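Local atomic coordinates of uncharacterized protein (Kribbella flavida, PDB entry 4GB5), a protein that is of unknown function but carries a SnoaL-like domain of the NTF2 clan, whose relatives include small enzymes and ligand-binding proteins. Residues Thr92-Val97 with Val118-Asn123. Residues are numbered along the deposited sequence; the frame is centred on the assembly and turned at random.
Sequences TIHAHV and VGFYDN
V97 and Y121 meet on the tightly packed face of two antiparallel strands, 92-97 and 118-123, in the curved sheet of this NTF2-like fold. V97 CG1 lies over one face of the Y121 ring, 4.0 Å from its centroid, while V97 CB closes to 3.5 Å from Y121 CE2. The V97 side chain crosses the tyrosine at about a right angle, and G119, paired with V97 across the strands, has backbone angles that call for glycine. I93, A95 and N123 share this face, where helix 6-25 covers I93 and N123, and N123 OD1 accepts a bond from K138 N. Six backbone hydrogen bonds join the strands, from I93 N to N123 O (3.0 Å) through to G119 N to V97 O.

The other face, with H94, H96, F120 and D122, is more polar, and more open to solvent at H94 and D122 than at the buried H96 and F120; T92 is the exposed end of the contact. With CG anti to the backbone N (chi1 168°), the H94 ring lies alongside D122, and H94 ND1 donates to the syn side of D122 OD1 at 2.7 Å, in the imidazole plane but out of the carboxylate plane, the two groups being turned 38° apart. F120 serves both histidines differently: its ring runs nearly parallel to H94 but slid aside, with F120 CD2 3.6 Å from H94 CE1, whereas its edge points into the face of H96, the planes 81° apart. A second subunit borders this face, its D22 bonding H94 NE2 and its D25 bonding H96 NE2. A leucine in place of H94 would probably leave D122 and D22 of the second subunit without their shared imidazole mate.

With one carboxylate at each ring nitrogen, H94 has its rotation fixed, and both histidines join the subunit contact through hydrogen bonds to aspartates.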
ATOM      1  N   THR A  92     -11.993   4.971  15.661  1.00  9.62           N
ATOM      2  CA  THR A  92     -10.540   4.912  15.721  1.00 10.42           C
ATOM      3  C   THR A  92     -10.012   4.158  14.526  1.00  8.81           C
ATOM      4  O   THR A  92     -10.665   3.235  14.036  1.00 10.10           O
ATOM      5  CB  THR A  92     -10.034   4.215  16.984  1.00 14.17           C
ATOM      6  OG1 THR A  92     -10.544   2.878  17.037  1.00 16.26           O
ATOM      7  CG2 THR A  92     -10.522   4.950  18.208  1.00 14.55           C
ATOM      8  N   ILE A  93      -8.856   4.564  14.037  1.00  8.11           N
ATOM      9  CA  ILE A  93      -8.236   3.859  12.948  1.00  8.18           C
ATOM     10  C   ILE A  93      -6.770   3.684  13.241  1.00  9.82           C
ATOM     11  O   ILE A  93      -6.054   4.652  13.455  1.00 11.28           O
ATOM     12  CB  ILE A  93      -8.326   4.622  11.651  1.00  8.22           C
ATOM     13  CG1 ILE A  93      -9.744   5.116  11.369  1.00  7.68           C
ATOM     14  CG2 ILE A  93      -7.798   3.762  10.522  1.00  6.97           C
ATOM     15  CD1 ILE A  93     -10.100   6.450  11.893  1.00 10.64           C
ATOM     16  N   HIS A  94      -6.323   2.448  13.145  1.00  6.52           N
ATOM     17  CA  HIS A  94      -4.909   2.118  13.148  1.00  5.96           C
ATOM     18  C   HIS A  94      -4.525   1.745  11.738  1.00  6.97           C
ATOM     19  O   HIS A  94      -5.237   0.954  11.090  1.00  8.27           O
ATOM     20  CB  HIS A  94      -4.636   0.964  14.098  1.00  7.32           C
ATOM     21  CG  HIS A  94      -3.283   0.364  13.962  1.00  7.82           C
ATOM     22  ND1 HIS A  94      -2.202   0.840  14.678  1.00 11.01           N
ATOM     23  CD2 HIS A  94      -2.836  -0.692  13.251  1.00  8.09           C
ATOM     24  CE1 HIS A  94      -1.133   0.108  14.384  1.00  9.19           C
ATOM     25  NE2 HIS A  94      -1.483  -0.799  13.488  1.00 10.28           N
ATOM     26  N   ALA A  95      -3.420   2.261  11.250  1.00  6.74           N
ATOM     27  CA  ALA A  95      -2.992   1.909   9.891  1.00  6.79           C
ATOM     28  C   ALA A  95      -1.490   1.893   9.781  1.00  7.55           C
ATOM     29  O   ALA A  95      -0.798   2.546  10.567  1.00  7.79           O
ATOM     30  CB  ALA A  95      -3.613   2.856   8.822  1.00  7.54           C
ATOM     31  N   HIS A  96      -0.999   1.205   8.761  1.00  5.34           N
ATOM     32  CA  HIS A  96       0.405   1.312   8.367  1.00  5.90           C
ATOM     33  C   HIS A  96       0.617   2.509   7.444  1.00  5.61           C
ATOM     34  O   HIS A  96      -0.245   2.841   6.611  1.00  6.29           O
ATOM     35  CB  HIS A  96       0.800   0.075   7.566  1.00  4.38           C
ATOM     36  CG  HIS A  96       1.220  -1.103   8.375  1.00  3.72           C
ATOM     37  ND1 HIS A  96       0.417  -1.704   9.331  1.00  7.42           N
ATOM     38  CD2 HIS A  96       2.388  -1.795   8.375  1.00  8.98           C
ATOM     39  CE1 HIS A  96       1.086  -2.697   9.896  1.00  9.73           C
ATOM     40  NE2 HIS A  96       2.283  -2.774   9.334  1.00  8.05           N
ATOM     41  N   VAL A  97       1.779   3.138   7.577  1.00  6.43           N
ATOM     42  CA  VAL A  97       2.221   4.166   6.653  1.00  6.21           C
ATOM     43  C   VAL A  97       3.665   4.021   6.286  1.00  6.24           C
ATOM     44  O   VAL A  97       4.522   3.790   7.130  1.00  6.90           O
ATOM     45  CB  VAL A  97       1.925   5.602   7.209  1.00  7.35           C
ATOM     46  CG1 VAL A  97       2.524   5.855   8.531  1.00  7.76           C
ATOM     47  CG2 VAL A  97       2.390   6.687   6.197  1.00  7.93           C
ATOM     48  N   VAL A 118       8.662   4.959   8.187  1.00  6.78           N
ATOM     49  CA  VAL A 118       7.688   3.873   8.232  1.00  7.21           C
ATOM     50  C   VAL A 118       7.138   3.786   9.639  1.00  8.02           C
ATOM     51  O   VAL A 118       7.840   4.089  10.604  1.00  8.61           O
ATOM     52  CB  VAL A 118       8.248   2.508   7.779  1.00 10.87           C
ATOM     53  CG1 VAL A 118       8.441   2.468   6.231  1.00 12.78           C
ATOM     54  CG2 VAL A 118       9.482   2.186   8.488  1.00 10.41           C
ATOM     55  N   GLY A 119       5.905   3.320   9.765  1.00  7.80           N
ATOM     56  CA  GLY A 119       5.306   3.175  11.076  1.00  7.55           C
ATOM     57  C   GLY A 119       3.806   3.167  10.927  1.00  6.72           C
ATOM     58  O   GLY A 119       3.268   2.541  10.006  1.00  7.44           O
ATOM     59  N   PHE A 120       3.143   3.813  11.881  1.00  7.91           N
ATOM     60  CA  PHE A 120       1.699   3.639  12.046  1.00  6.98           C
ATOM     61  C   PHE A 120       1.001   4.947  12.325  1.00  9.07           C
ATOM     62  O   PHE A 120       1.541   5.832  12.971  1.00  9.08           O
ATOM     63  CB  PHE A 120       1.436   2.708  13.216  1.00  7.22           C
ATOM     64  CG  PHE A 120       2.291   1.499  13.219  1.00  7.14           C
ATOM     65  CD1 PHE A 120       3.508   1.482  13.882  1.00 10.53           C
ATOM     66  CD2 PHE A 120       1.895   0.398  12.494  1.00  8.58           C
ATOM     67  CE1 PHE A 120       4.337   0.381  13.837  1.00 12.83           C
ATOM     68  CE2 PHE A 120       2.720  -0.720  12.432  1.00 10.99           C
ATOM     69  CZ  PHE A 120       3.948  -0.727  13.111  1.00 12.37           C
ATOM     70  N   TYR A 121      -0.231   5.046  11.837  1.00  8.43           N
ATOM     71  CA  TYR A 121      -1.167   6.047  12.302  1.00  7.23           C
ATOM     72  C   TYR A 121      -2.066   5.392  13.319  1.00  6.50           C
ATOM     73  O   TYR A 121      -2.496   4.243  13.134  1.00  8.71           O
ATOM     74  CB  TYR A 121      -2.039   6.607  11.163  1.00  8.40           C
ATOM     75  CG  TYR A 121      -1.265   7.475  10.211  1.00  7.13           C
ATOM     76  CD1 TYR A 121      -0.620   8.630  10.646  1.00  8.02           C
ATOM     77  CD2 TYR A 121      -1.185   7.158   8.864  1.00  9.31           C
ATOM     78  CE1 TYR A 121       0.098   9.414   9.761  1.00  5.93           C
ATOM     79  CE2 TYR A 121      -0.500   7.944   8.001  1.00  9.75           C
ATOM     80  CZ  TYR A 121       0.164   9.029   8.429  1.00  8.93           C
ATOM     81  OH  TYR A 121       0.877   9.823   7.522  1.00 12.81           O
ATOM     82  N   ASP A 122      -2.371   6.148  14.388  1.00  8.28           N
ATOM     83  CA  ASP A 122      -3.390   5.776  15.343  1.00  8.53           C
ATOM     84  C   ASP A 122      -4.255   7.012  15.543  1.00  8.27           C
ATOM     85  O   ASP A 122      -3.931   7.923  16.295  1.00 10.72           O
ATOM     86  CB  ASP A 122      -2.814   5.241  16.630  1.00  8.51           C
ATOM     87  CG  ASP A 122      -2.116   3.924  16.431  1.00 10.88           C
ATOM     88  OD1 ASP A 122      -2.827   2.887  16.362  1.00 11.28           O
ATOM     89  OD2 ASP A 122      -0.878   3.930  16.288  1.00 12.54           O
ATOM     90  N   ASN A 123      -5.297   7.077  14.716  1.00  8.98           N
ATOM     91  CA  ASN A 123      -6.057   8.284  14.480  1.00  9.67           C
ATOM     92  C   ASN A 123      -7.478   8.160  14.995  1.00  8.97           C
ATOM     93  O   ASN A 123      -7.931   7.061  15.309  1.00 10.34           O
ATOM     94  CB  ASN A 123      -6.113   8.544  12.974  1.00  8.16           C
ATOM     95  CG  ASN A 123      -4.805   9.012  12.409  1.00  8.57           C
ATOM     96  OD1 ASN A 123      -3.785   9.046  13.103  1.00  9.10           O
ATOM     97  ND2 ASN A 123      -4.800   9.349  11.095  1.00 11.02           N
TER